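Local coordinates for protein beta-fructofuranosidase (Bifidobacterium adolescentis, PDB 6NOB) that is likely to hydrolyse terminal beta-fructofuranoside residues of sugars such as sucrose, as a glycoside hydrolase of family 32, at residues A[153-158]-A[193-198]; A[221-226]-A[235-240]; A[445-450]-A[490-495]; A[508-513]-A[617-622]; A[531-536]-A[551-556]. One frame throughout, in Å; residues are numbered along the deposited sequence.

Contact 1 of 5, residues A[153-158]-A[193-198]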
# COMPACT_ATOMS: atom_id res chain seq x y z
N PHE A 153 -8.28 -14.57 2.54
CA PHE A 153 -7.36 -13.90 3.44
C PHE A 153 -5.98 -13.69 2.83
O PHE A 153 -5.20 -12.89 3.36
CB PHE A 153 -7.23 -14.70 4.74
CG PHE A 153 -6.72 -13.90 5.91
CD1 PHE A 153 -7.54 -12.99 6.56
CD2 PHE A 153 -5.42 -14.07 6.36
CE1 PHE A 153 -7.07 -12.26 7.64
CE2 PHE A 153 -4.95 -13.34 7.44
CZ PHE A 153 -5.77 -12.43 8.08
N GLY A 154 -5.64 -14.40 1.75
CA GLY A 154 -4.38 -14.25 1.08
C GLY A 154 -4.52 -13.54 -0.26
O GLY A 154 -5.60 -13.12 -0.67
N TRP A 155 -3.38 -13.40 -0.94
CA TRP A 155 -3.37 -12.80 -2.26
C TRP A 155 -4.08 -13.72 -3.26
O TRP A 155 -4.01 -14.95 -3.16
CB TRP A 155 -1.94 -12.53 -2.71
CG TRP A 155 -1.85 -11.78 -4.01
CD1 TRP A 155 -1.71 -10.42 -4.17
CD2 TRP A 155 -1.90 -12.34 -5.32
NE1 TRP A 155 -1.68 -10.11 -5.51
CE2 TRP A 155 -1.79 -11.27 -6.24
CE3 TRP A 155 -2.02 -13.64 -5.82
CZ2 TRP A 155 -1.80 -11.46 -7.61
CZ3 TRP A 155 -2.03 -13.83 -7.19
CH2 TRP A 155 -1.92 -12.74 -8.07
N ASP A 156 -4.77 -13.12 -4.22
CA ASP A 156 -5.46 -13.86 -5.27
C ASP A 156 -5.66 -12.91 -6.45
O ASP A 156 -5.06 -11.83 -6.51
CB ASP A 156 -6.78 -14.45 -4.77
CG ASP A 156 -7.17 -15.73 -5.48
OD1 ASP A 156 -6.68 -15.96 -6.61
OD2 ASP A 156 -7.96 -16.51 -4.91
N ASN A 157 -6.50 -13.32 -7.41
CA ASN A 157 -6.75 -12.52 -8.60
C ASN A 157 -7.17 -11.11 -8.21
O ASN A 157 -8.09 -10.91 -7.40
CB ASN A 157 -7.83 -13.19 -9.46
CG ASN A 157 -7.33 -14.46 -10.13
OD1 ASN A 157 -6.25 -14.49 -10.72
ND2 ASN A 157 -8.13 -15.52 -10.05
N MET A 158 -6.50 -10.13 -8.80
CA MET A 158 -6.45 -8.79 -8.23
C MET A 158 -7.59 -7.91 -8.72
O MET A 158 -7.85 -7.81 -9.92
CB MET A 158 -5.10 -8.14 -8.56
CG MET A 158 -4.03 -8.44 -7.53
SD MET A 158 -4.40 -7.67 -5.94
CE MET A 158 -4.96 -9.06 -4.96
N GLY A 193 -4.87 -10.42 -12.88
CA GLY A 193 -5.91 -9.47 -12.54
C GLY A 193 -5.47 -8.04 -12.81
O GLY A 193 -4.53 -7.79 -13.57
N ALA A 194 -6.18 -7.10 -12.19
CA ALA A 194 -5.88 -5.67 -12.33
C ALA A 194 -4.81 -5.30 -11.30
O ALA A 194 -5.13 -5.02 -10.14
CB ALA A 194 -7.14 -4.84 -12.14
N PHE A 195 -3.55 -5.31 -11.73
CA PHE A 195 -2.44 -5.02 -10.83
C PHE A 195 -2.34 -3.52 -10.58
O PHE A 195 -3.20 -2.73 -10.99
CB PHE A 195 -1.14 -5.61 -11.38
CG PHE A 195 -0.94 -7.06 -11.04
CD1 PHE A 195 -2.01 -7.87 -10.71
CD2 PHE A 195 0.34 -7.61 -11.04
CE1 PHE A 195 -1.82 -9.20 -10.40
CE2 PHE A 195 0.53 -8.94 -10.72
CZ PHE A 195 -0.55 -9.74 -10.40
N SER A 196 -1.26 -3.10 -9.92
CA SER A 196 -1.15 -1.76 -9.38
C SER A 196 -1.11 -0.72 -10.50
O SER A 196 -0.76 -1.01 -11.65
CB SER A 196 0.09 -1.64 -8.51
OG SER A 196 -0.14 -2.26 -7.25
N GLY A 197 -1.49 0.52 -10.15
CA GLY A 197 -1.53 1.61 -11.11
C GLY A 197 -1.57 2.96 -10.42
O GLY A 197 -1.76 3.06 -9.21
N SER A 198 -1.39 4.00 -11.23
CA SER A 198 -1.33 5.39 -10.77
C SER A 198 -2.45 6.20 -11.42
O SER A 198 -3.22 5.70 -12.24
CB SER A 198 0.03 6.01 -11.07
OG SER A 198 0.36 5.88 -12.44

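Contact 2 of 5, residues A[221-226]-A[235-240]. With EDO (1,2-ethanediol), chain C.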
# COMPACT_ATOMS: atom_id res chain seq x y z
N LEU A 221 -2.58 1.41 -15.28
CA LEU A 221 -2.39 0.25 -14.42
C LEU A 221 -1.80 -0.91 -15.21
O LEU A 221 -1.76 -0.89 -16.44
CB LEU A 221 -3.70 -0.18 -13.75
CG LEU A 221 -4.78 -0.74 -14.69
CD1 LEU A 221 -5.45 -1.96 -14.07
CD2 LEU A 221 -5.80 0.33 -15.03
N THR A 222 -1.36 -1.92 -14.48
CA THR A 222 -0.83 -3.15 -15.06
C THR A 222 -1.91 -4.22 -15.08
O THR A 222 -2.60 -4.43 -14.08
CB THR A 222 0.38 -3.65 -14.26
OG1 THR A 222 1.46 -2.73 -14.39
CG2 THR A 222 0.82 -5.03 -14.77
N ARG A 223 -2.05 -4.88 -16.22
CA ARG A 223 -2.81 -6.11 -16.32
C ARG A 223 -1.83 -7.28 -16.32
O ARG A 223 -0.83 -7.25 -17.03
CB ARG A 223 -3.67 -6.15 -17.59
CG ARG A 223 -4.95 -5.34 -17.50
CD ARG A 223 -6.00 -6.06 -16.67
NE ARG A 223 -7.16 -5.22 -16.40
CZ ARG A 223 -8.15 -5.56 -15.58
NH1 ARG A 223 -8.13 -6.73 -14.97
NH2 ARG A 223 -9.17 -4.73 -15.39
N HIS A 224 -2.12 -8.28 -15.50
CA HIS A 224 -1.24 -9.43 -15.31
C HIS A 224 -1.96 -10.69 -15.77
O HIS A 224 -3.11 -10.93 -15.39
CB HIS A 224 -0.82 -9.56 -13.85
CG HIS A 224 0.15 -10.67 -13.58
ND1 HIS A 224 1.50 -10.46 -13.41
CD2 HIS A 224 -0.05 -12.00 -13.43
CE1 HIS A 224 2.10 -11.62 -13.18
NE2 HIS A 224 1.18 -12.57 -13.18
N LEU A 225 -1.27 -11.49 -16.58
CA LEU A 225 -1.77 -12.79 -17.03
C LEU A 225 -0.62 -13.78 -16.93
O LEU A 225 0.45 -13.56 -17.51
CB LEU A 225 -2.30 -12.72 -18.46
CG LEU A 225 -2.52 -14.06 -19.16
CD1 LEU A 225 -3.64 -14.85 -18.49
CD2 LEU A 225 -2.80 -13.85 -20.63
N GLU A 226 -0.84 -14.88 -16.21
CA GLU A 226 0.22 -15.84 -15.95
C GLU A 226 -0.36 -17.25 -15.88
O GLU A 226 -1.36 -17.47 -15.19
CB GLU A 226 0.96 -15.51 -14.65
CG GLU A 226 1.91 -16.59 -14.19
CD GLU A 226 2.65 -16.22 -12.91
OE1 GLU A 226 2.36 -15.13 -12.36
OE2 GLU A 226 3.50 -17.01 -12.46
N THR A 235 2.68 -12.42 -18.52
CA THR A 235 2.33 -11.44 -19.55
C THR A 235 1.81 -10.19 -18.84
O THR A 235 0.66 -10.16 -18.39
CB THR A 235 1.29 -12.01 -20.51
OG1 THR A 235 1.75 -13.27 -21.01
CG2 THR A 235 1.05 -11.06 -21.67
N GLU A 236 2.65 -9.17 -18.73
CA GLU A 236 2.28 -7.92 -18.08
C GLU A 236 2.33 -6.78 -19.09
O GLU A 236 3.28 -6.68 -19.87
CB GLU A 236 3.21 -7.63 -16.89
CG GLU A 236 2.91 -8.52 -15.69
CD GLU A 236 3.73 -8.17 -14.46
OE1 GLU A 236 4.81 -7.55 -14.61
OE2 GLU A 236 3.29 -8.52 -13.34
N TYR A 237 1.31 -5.93 -19.05
CA TYR A 237 1.19 -4.79 -19.96
C TYR A 237 0.41 -3.69 -19.24
O TYR A 237 -0.25 -3.93 -18.24
CB TYR A 237 0.51 -5.19 -21.27
CG TYR A 237 -0.78 -5.96 -21.10
CD1 TYR A 237 -0.77 -7.34 -20.89
CD2 TYR A 237 -2.01 -5.32 -21.14
CE1 TYR A 237 -1.94 -8.05 -20.73
CE2 TYR A 237 -3.19 -6.02 -20.98
CZ TYR A 237 -3.15 -7.38 -20.77
OH TYR A 237 -4.33 -8.09 -20.61
N GLN A 238 0.51 -2.47 -19.78
CA GLN A 238 -0.07 -1.29 -19.15
C GLN A 238 -1.29 -0.81 -19.91
O GLN A 238 -1.26 -0.69 -21.14
CB GLN A 238 0.96 -0.16 -19.06
CG GLN A 238 2.39 -0.63 -18.86
CD GLN A 238 2.55 -1.51 -17.63
OE1 GLN A 238 1.80 -1.38 -16.65
NE2 GLN A 238 3.53 -2.40 -17.67
N THR A 239 -2.37 -0.53 -19.18
CA THR A 239 -3.63 -0.08 -19.76
C THR A 239 -4.06 1.23 -19.11
O THR A 239 -3.48 1.68 -18.12
CB THR A 239 -4.73 -1.14 -19.59
OG1 THR A 239 -5.11 -1.22 -18.21
CG2 THR A 239 -4.25 -2.51 -20.06
N THR A 240 -5.09 1.85 -19.68
CA THR A 240 -5.64 3.09 -19.16
C THR A 240 -7.16 3.00 -19.11
O THR A 240 -7.78 2.23 -19.84
CB THR A 240 -5.21 4.31 -19.99
OG1 THR A 240 -5.43 5.51 -19.24
CG2 THR A 240 -6.00 4.40 -21.29
C1 EDO C . 3.66 -8.38 -23.67
O1 EDO C . 5.02 -8.59 -23.24
C2 EDO C . 3.04 -7.20 -22.94
O2 EDO C . 4.04 -6.22 -22.60

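Contact 3 of 5, residues A[445-450]-A[490-495]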
# COMPACT_ATOMS: atom_id res chain seq x y z
N ASN A 445 -2.06 21.68 -3.50
CA ASN A 445 -1.11 22.68 -3.02
C ASN A 445 0.34 22.27 -3.25
O ASN A 445 1.24 22.93 -2.72
CB ASN A 445 -1.35 22.95 -1.53
CG ASN A 445 -2.69 23.62 -1.27
OD1 ASN A 445 -3.46 23.18 -0.41
ND2 ASN A 445 -2.97 24.68 -2.01
N GLY A 446 0.59 21.22 -4.02
CA GLY A 446 1.94 20.81 -4.32
C GLY A 446 2.62 19.96 -3.27
O GLY A 446 3.80 19.62 -3.44
N ARG A 447 1.92 19.62 -2.18
CA ARG A 447 2.47 18.70 -1.20
C ARG A 447 2.70 17.33 -1.84
O ARG A 447 1.83 16.80 -2.52
CB ARG A 447 1.50 18.55 -0.02
CG ARG A 447 1.79 19.43 1.17
CD ARG A 447 1.01 18.95 2.38
NE ARG A 447 -0.34 18.51 2.03
CZ ARG A 447 -1.24 18.08 2.91
NH1 ARG A 447 -0.94 18.05 4.20
NH2 ARG A 447 -2.44 17.70 2.50
N ARG A 448 3.89 16.78 -1.61
CA ARG A 448 4.21 15.42 -2.05
C ARG A 448 3.87 14.46 -0.92
O ARG A 448 4.50 14.50 0.14
CB ARG A 448 5.68 15.32 -2.46
CG ARG A 448 6.15 13.92 -2.81
CD ARG A 448 5.34 13.31 -3.95
NE ARG A 448 5.34 14.14 -5.15
CZ ARG A 448 4.84 13.76 -6.32
NH1 ARG A 448 4.89 14.57 -7.37
NH2 ARG A 448 4.30 12.56 -6.45
N ILE A 449 2.88 13.60 -1.15
CA ILE A 449 2.34 12.71 -0.12
C ILE A 449 2.48 11.28 -0.60
O ILE A 449 2.15 10.97 -1.76
CB ILE A 449 0.87 13.04 0.19
CG1 ILE A 449 0.73 14.52 0.55
CG2 ILE A 449 0.34 12.15 1.30
CD1 ILE A 449 -0.69 15.04 0.52
N VAL A 450 2.94 10.39 0.28
CA VAL A 450 3.19 9.00 -0.05
C VAL A 450 2.40 8.10 0.89
O VAL A 450 2.31 8.36 2.09
CB VAL A 450 4.70 8.67 0.01
CG1 VAL A 450 5.28 9.03 1.37
CG2 VAL A 450 4.96 7.20 -0.33
N VAL A 490 1.59 13.78 7.50
CA VAL A 490 1.00 15.03 7.05
C VAL A 490 0.32 15.72 8.23
O VAL A 490 -0.04 15.10 9.24
CB VAL A 490 0.01 14.81 5.89
CG1 VAL A 490 0.72 14.17 4.71
CG2 VAL A 490 -1.15 13.94 6.35
N SER A 491 0.14 17.04 8.10
CA SER A 491 -0.41 17.83 9.19
C SER A 491 -1.77 17.30 9.63
O SER A 491 -2.10 17.37 10.82
CB SER A 491 -0.50 19.30 8.78
OG SER A 491 -1.55 19.52 7.85
N GLU A 492 -2.56 16.76 8.70
CA GLU A 492 -3.89 16.26 9.06
C GLU A 492 -3.82 15.09 10.03
O GLU A 492 -4.71 14.93 10.87
CB GLU A 492 -4.65 15.86 7.80
CG GLU A 492 -4.97 17.02 6.87
CD GLU A 492 -3.90 17.24 5.82
OE1 GLU A 492 -2.76 16.78 6.03
OE2 GLU A 492 -4.20 17.87 4.79
N VAL A 493 -2.78 14.26 9.93
CA VAL A 493 -2.62 13.15 10.86
C VAL A 493 -2.50 13.67 12.29
O VAL A 493 -3.17 13.19 13.21
CB VAL A 493 -1.42 12.27 10.46
CG1 VAL A 493 -0.93 11.46 11.65
CG2 VAL A 493 -1.79 11.36 9.30
N TYR A 494 -1.64 14.67 12.49
CA TYR A 494 -1.51 15.28 13.81
C TYR A 494 -2.81 15.92 14.26
O TYR A 494 -3.21 15.79 15.43
CB TYR A 494 -0.38 16.31 13.81
CG TYR A 494 1.00 15.75 13.54
CD1 TYR A 494 1.67 15.00 14.50
CD2 TYR A 494 1.64 16.00 12.33
CE1 TYR A 494 2.94 14.50 14.26
CE2 TYR A 494 2.91 15.50 12.08
CZ TYR A 494 3.55 14.75 13.05
OH TYR A 494 4.82 14.26 12.81
N ARG A 495 -3.49 16.62 13.35
CA ARG A 495 -4.70 17.35 13.72
C ARG A 495 -5.83 16.40 14.11
O ARG A 495 -6.55 16.65 15.09
CB ARG A 495 -5.15 18.25 12.56
CG ARG A 495 -6.35 19.14 12.87
CD ARG A 495 -6.87 19.82 11.61
NE ARG A 495 -7.55 18.88 10.73
CZ ARG A 495 -7.56 18.97 9.40
NH1 ARG A 495 -6.92 19.96 8.79
NH2 ARG A 495 -8.21 18.07 8.68
O HOH W 1 1.56 18.39 5.82

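Contact 4 of 5, residues A[508-513]-A[617-622]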
# COMPACT_ATOMS: atom_id res chain seq x y z
N GLY A 508 11.08 4.95 39.39
CA GLY A 508 12.50 4.82 39.69
C GLY A 508 13.40 4.91 38.48
O GLY A 508 13.92 3.89 38.01
N GLY A 509 13.59 6.12 37.96
CA GLY A 509 14.36 6.32 36.75
C GLY A 509 13.61 6.06 35.47
O GLY A 509 13.99 6.60 34.42
N ASP A 510 12.56 5.23 35.51
CA ASP A 510 11.72 5.00 34.34
C ASP A 510 10.60 6.03 34.29
O ASP A 510 10.00 6.36 35.31
CB ASP A 510 11.12 3.59 34.39
CG ASP A 510 12.03 2.54 33.78
OD1 ASP A 510 13.13 2.90 33.31
OD2 ASP A 510 11.64 1.36 33.76
N MET A 511 10.34 6.54 33.09
CA MET A 511 9.15 7.34 32.83
C MET A 511 8.10 6.44 32.21
O MET A 511 8.38 5.74 31.23
CB MET A 511 9.47 8.52 31.91
CG MET A 511 10.52 9.47 32.47
SD MET A 511 10.76 10.94 31.45
CE MET A 511 12.10 11.76 32.33
N VAL A 512 6.90 6.44 32.78
CA VAL A 512 5.86 5.49 32.42
C VAL A 512 4.61 6.26 32.00
O VAL A 512 4.21 7.21 32.67
CB VAL A 512 5.54 4.52 33.58
CG1 VAL A 512 4.44 3.55 33.18
CG2 VAL A 512 6.79 3.76 34.00
N VAL A 513 4.02 5.85 30.88
CA VAL A 513 2.76 6.40 30.38
C VAL A 513 1.82 5.24 30.09
O VAL A 513 2.17 4.34 29.30
CB VAL A 513 2.97 7.26 29.13
CG1 VAL A 513 1.63 7.58 28.47
CG2 VAL A 513 3.70 8.55 29.48
N ARG A 617 7.37 3.05 28.15
CA ARG A 617 8.40 3.12 29.18
C ARG A 617 9.65 3.72 28.58
O ARG A 617 10.11 3.27 27.52
CB ARG A 617 8.68 1.73 29.76
CG ARG A 617 9.50 1.72 31.04
CD ARG A 617 9.39 0.38 31.75
NE ARG A 617 8.10 0.20 32.41
CZ ARG A 617 7.90 0.40 33.72
NH1 ARG A 617 8.91 0.77 34.50
NH2 ARG A 617 6.70 0.22 34.23
N ILE A 618 10.21 4.73 29.24
CA ILE A 618 11.33 5.50 28.72
C ILE A 618 12.41 5.58 29.78
O ILE A 618 12.13 5.91 30.94
CB ILE A 618 10.90 6.92 28.29
CG1 ILE A 618 9.76 6.85 27.27
CG2 ILE A 618 12.08 7.69 27.72
CD1 ILE A 618 8.99 8.13 27.15
N ALA A 619 13.65 5.28 29.39
CA ALA A 619 14.80 5.38 30.27
C ALA A 619 16.02 5.71 29.43
O ALA A 619 16.14 5.28 28.28
CB ALA A 619 15.03 4.08 31.06
N SER A 620 16.94 6.47 30.03
CA SER A 620 18.15 6.90 29.35
C SER A 620 19.29 7.01 30.36
O SER A 620 19.07 7.44 31.49
CB SER A 620 17.95 8.23 28.63
OG SER A 620 19.17 8.73 28.10
N SER A 621 20.48 6.59 29.93
CA SER A 621 21.69 6.84 30.71
C SER A 621 22.08 8.32 30.68
O SER A 621 22.85 8.76 31.54
CB SER A 621 22.86 6.01 30.17
OG SER A 621 22.51 4.64 30.02
N GLY A 622 21.57 9.07 29.71
CA GLY A 622 21.71 10.51 29.64
C GLY A 622 20.50 11.21 30.22
O GLY A 622 19.87 10.73 31.18
O HOH W 2 16.01 8.04 32.73

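Contact 5 of 5, residues A[531-536]-A[551-556]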
# COMPACT_ATOMS: atom_id res chain seq x y z
N ASP A 531 23.18 5.90 25.85
CA ASP A 531 22.36 4.71 25.71
C ASP A 531 20.97 4.95 26.29
O ASP A 531 20.81 5.58 27.34
CB ASP A 531 23.03 3.53 26.43
CG ASP A 531 24.17 2.93 25.64
OD1 ASP A 531 24.51 3.48 24.57
OD2 ASP A 531 24.74 1.92 26.09
N ALA A 532 19.96 4.44 25.59
CA ALA A 532 18.58 4.66 26.00
C ALA A 532 17.71 3.52 25.49
O ALA A 532 18.07 2.81 24.54
CB ALA A 532 18.05 6.00 25.50
N ILE A 533 16.55 3.35 26.13
CA ILE A 533 15.62 2.29 25.79
C ILE A 533 14.20 2.82 25.94
O ILE A 533 13.88 3.52 26.91
CB ILE A 533 15.84 1.04 26.68
CG1 ILE A 533 14.81 -0.04 26.35
CG2 ILE A 533 15.79 1.40 28.15
CD1 ILE A 533 15.37 -1.45 26.46
N MET A 534 13.34 2.50 24.97
CA MET A 534 11.93 2.87 24.99
C MET A 534 11.10 1.62 24.73
O MET A 534 11.09 1.10 23.61
CB MET A 534 11.63 3.96 23.95
CG MET A 534 12.07 5.36 24.36
SD MET A 534 11.89 6.58 23.04
CE MET A 534 10.10 6.69 22.92
N VAL A 535 10.42 1.14 25.76
CA VAL A 535 9.49 0.02 25.62
C VAL A 535 8.20 0.56 25.03
O VAL A 535 7.47 1.31 25.68
CB VAL A 535 9.24 -0.67 26.96
CG1 VAL A 535 8.19 -1.77 26.81
CG2 VAL A 535 10.53 -1.23 27.53
N LEU A 536 7.91 0.19 23.78
CA LEU A 536 6.75 0.74 23.08
C LEU A 536 5.50 -0.11 23.27
O LEU A 536 4.40 0.43 23.41
CB LEU A 536 7.06 0.89 21.59
CG LEU A 536 8.39 1.57 21.22
CD1 LEU A 536 8.55 1.64 19.71
CD2 LEU A 536 8.47 2.96 21.84
N LEU A 551 10.73 -2.54 21.21
CA LEU A 551 11.58 -1.51 21.79
C LEU A 551 12.16 -0.62 20.71
O LEU A 551 12.40 -1.06 19.58
CB LEU A 551 12.74 -2.11 22.59
CG LEU A 551 12.50 -3.36 23.42
CD1 LEU A 551 13.83 -3.91 23.92
CD2 LEU A 551 11.59 -3.04 24.59
N LEU A 552 12.39 0.64 21.07
CA LEU A 552 13.39 1.47 20.42
C LEU A 552 14.56 1.59 21.39
O LEU A 552 14.39 2.02 22.53
CB LEU A 552 12.85 2.86 20.07
CG LEU A 552 13.81 3.66 19.19
CD1 LEU A 552 13.80 3.16 17.75
CD2 LEU A 552 13.52 5.15 19.26
N GLN A 553 15.74 1.18 20.94
CA GLN A 553 16.89 1.09 21.83
C GLN A 553 18.12 1.67 21.14
O GLN A 553 18.37 1.37 19.97
CB GLN A 553 17.15 -0.36 22.24
CG GLN A 553 18.39 -0.56 23.09
CD GLN A 553 18.42 -1.92 23.74
OE1 GLN A 553 18.85 -2.06 24.89
NE2 GLN A 553 17.96 -2.94 23.02
N ARG A 554 18.86 2.49 21.87
CA ARG A 554 20.12 3.05 21.38
C ARG A 554 21.26 2.48 22.21
O ARG A 554 21.20 2.47 23.44
CB ARG A 554 20.13 4.57 21.46
CG ARG A 554 21.42 5.19 20.94
CD ARG A 554 21.28 6.68 20.72
NE ARG A 554 21.00 7.39 21.97
CZ ARG A 554 20.65 8.66 22.04
NH1 ARG A 554 20.53 9.38 20.93
NH2 ARG A 554 20.42 9.22 23.21
N THR A 555 22.30 2.00 21.53
CA THR A 555 23.45 1.40 22.18
C THR A 555 24.70 1.80 21.42
O THR A 555 24.83 1.47 20.24
CB THR A 555 23.32 -0.12 22.25
OG1 THR A 555 22.12 -0.47 22.95
CG2 THR A 555 24.51 -0.73 22.97
N ASP A 556 25.60 2.52 22.09
CA ASP A 556 26.86 2.98 21.50
C ASP A 556 26.61 3.74 20.20
O ASP A 556 27.23 3.50 19.17
CB ASP A 556 27.82 1.81 21.28
CG ASP A 556 28.04 0.99 22.53
OD1 ASP A 556 28.00 1.57 23.64
OD2 ASP A 556 28.27 -0.24 22.41

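Contact 1 of 5, residues A[153-158]-A[193-198]
Trp-155 and Phe-195 meet rim to rim, neither ring lying over the face of the other. The six-membered ring of Trp-155 and the phenyl ring stand almost perpendicular, their planes at 85° and their centroids 5.9 Å apart. Trp-155 CZ2 comes within 3.5 Å of Phe-195 CZ, and Phe-195 CE1 lies at the indole edge, in its plane. In Trp-155, CG is anti to the backbone N (chi1 -174°), on the side from which the indole reaches segment 193-198. Met-158 crosses Phe-195 at about a right angle as well. Its CG sits 3.7 Å from Phe-195 CE1, while CB approaches CD1 of the same ring, so one rim of the phenyl group is lined by both partners; the chain bends at chi2 and chi3, its end leading away, and the side chain also touches Trp-128 and Asn-130. A single bridge also joins the backbones of Met-158 and Gly-193, with Ala-194 N donating to Met-158 O over 2.9 Å. A side chain at Gly-193 would run into Met-158 N, so glycine allows this close approach. The loop thus meets strand 190-202 in the propeller domain of the GH32 fold, near the WMNDPNG motif, whose Asp-131 is hydrogen-bonded to Ser-196 OG. Phe-195 also stacks with His-224. Apolar edges hold most of this contact and one backbone bond fixes its register, whereas Trp-155 NE1 turns to a bound di(hydroxyethyl)ether, probably from the crystallisation liquor, which is consistent with an indole lining a pocket.

Contact 2 of 5, residues A[221-226]-A[235-240]
The beta hairpin that pairs His-224 with Glu-236 and Thr-222 with Gln-238 forms the middle of a four-stranded antiparallel sheet, one blade of the GH32 propeller. Hydrogen-bonded pairs at Leu-221/Thr-239, Arg-223/Tyr-237 and Leu-225/Thr-235 alternate with the non-hydrogen-bonded pairs. On the sheet face that carries His-224 and Thr-222, the imidazole ND1 of His-224 donates to Glu-236 OE2 over 2.6 Å, the carboxylate oxygen lying in the ring plane and being met on its anti side. The ring and carboxylate planes stand 75° apart. Across the same ring His-224 NE2 donates to Glu-226 OE1, also in the ring plane, at 2.9 Å, so two in-plane bonds fix the rotation of the imidazole. Beside it, Thr-222 OG1 donates to a lone pair of Gln-238 OE1 at 2.7 Å, the two side chains pointing the same way. The other face is different: Arg-223 CB lies over the Tyr-237 ring, 3.8 Å from its centroid, in a CH-pi contact, and Arg-223 NE forms a salt bridge with Glu-252. Glu-236 OE2 has a second partner in Arg-268, of the RDP motif. A phenylalanine in place of His-224 would probably leave Glu-226 OE1 without its mate and Glu-236 held less firmly for Arg-268. With both imidazole nitrogens donating to carboxylates, the histidine is probably protonated, and it would then offset part of the negative charge of the Glu-226 and Glu-236 carboxylates, the latter also paired with Arg-268.

Contact 3 of 5, residues A[445-450]-A[490-495]
The guanidinium of Arg-447 presents its edge to the carboxylate of Glu-492, the two side chains reaching toward each other tip to tip. Arg-447 NH1 binds Glu-492 OE1 and Arg-447 NH2 binds Glu-492 OE2, both at 2.9 Å, an end-on salt bridge with one nitrogen to each oxygen. It is not flat, since the planes are 41° apart; OE1 stays close to the guanidinium plane while OE2 is tilted from it. A water also lies at this edge, accepting from Arg-447 NH1 and from Ser-491 N, each at 3.0 Å. It thereby provides an acceptor for the first N-H of the helix. One face of the Arg-495 guanidinium carries Glu-492 CB, offset toward the rim. Apart from the bridge, Val-490 CG1 packs on Ile-449 CG2 at 4.0 Å, the side chains crossing at about a right angle. An alanine at Arg-447 would probably leave Glu-492 without its charged mate, and Asp-443, which pairs with NE, as well. Strand 448-454 belongs to the propeller, while helix 491-497 leads directly into the first strand of the C-terminal sheets, so the contact lies at the junction of propeller and beta-sandwich that marks GH32 enzymes.

Contact 4 of 5, residues A[508-513]-A[617-622]
Strands 510-513 and 617-620 run antiparallel, at 162° between their directions, with Met-511 and Ile-618 as a hydrogen-bonded pair and Val-512 and Arg-617 as the non-hydrogen-bonded pair next to it. Met-511 N donates to Ile-618 O and Ile-618 N to Met-511 O, both at 2.9 Å. Where the strands part, a water links Gly-509 O, 3.0 Å away, to Ser-620 N. Arg-617 carries the side-chain contact on one face of the sheet. Its NH1 donates to the anti lone pair of Asp-510 OD2 at 2.9 Å, in the guanidinium plane, though the carboxylate plane is turned 67° from it. Val-512 lies alongside the arginine, pointing the same way, and sets CG2 3.4 Å above one face of the guanidinium, toward its rim. The chain bends at chi3 (-75°), which sets NE, and the guanidinium then lies against that methyl. Asp-510 OD1 rests 3.2 Å from Ala-619 CB. On the opposite face Met-511 and Ile-618 meet through their CB atoms and turn toward strand 624-632. Asp-507 shares NH1 and Glu-615 binds NH2, so one cation serves three carboxylates near the surface; it would probably offset much of their mutual repulsion while its flat face stays against valine.

Contact 5 of 5, residues A[531-536]-A[551-556]
Leu-551, Asp-531 and Leu-552 bury the most area in this pairing of antiparallel strands 532-536 and 551-555. Leu-551 lies alongside Val-535, both pointing the same way, with CD2 3.6 Å from Val-535 CG2. Its other branch, CD1, meets Ile-533 CD1 at 3.9 Å, so the leucine fork spans two residues of the partner strand. Leu-552, on the other face, is held mainly through its backbone: its O accepts from Met-534 N at 2.7 Å and its N donates to Met-534 O at 2.9 Å. Met-534 CB and Leu-552 CB stand 4.2 Å apart. Asp-531 closes the end of the pairing. CG lies beside its backbone N (chi1 -78°), and OD1 accepts from Asp-556 N at 2.9 Å on the syn side, 23° out of the carboxylate plane. Asp-556 OD1 stays 4.1 Å from Asp-531 OD2, a like-charge neighbour that would probably be tolerated at this solvent-accessible end. Hairpin 532-540/547-555 forms the centre of a seven-stranded sheet, flanked by strands 614-620 and 558-564. Met-534 and Leu-552 both pack against Val-583 of strand 582-588 in the second sheet, which makes this face part of the interior of the C-terminal beta-sandwich.

Contacts 1 and 2 are buried in the propeller and adjoin: strands 190-202 and 216-227 are neighbours in one blade, and Phe-195 N lies 2.7 Å from Thr-222 O. Contacts 4 and 5 likewise share a sheet of the sandwich, through strands 614-620 and 532-540, with contact 4 at the surface and contact 5 partly buried. Contact 3, partly buried, lies between the two pairs, its centre about 27 Å from that of contact 1 and 29 Å from that of contact 5. Chemistry follows place: aromatic edges and a His-carboxylate network in the propeller, a salt bridge with water at the junction, and in the sandwich aliphatic packing with charges toward the outside.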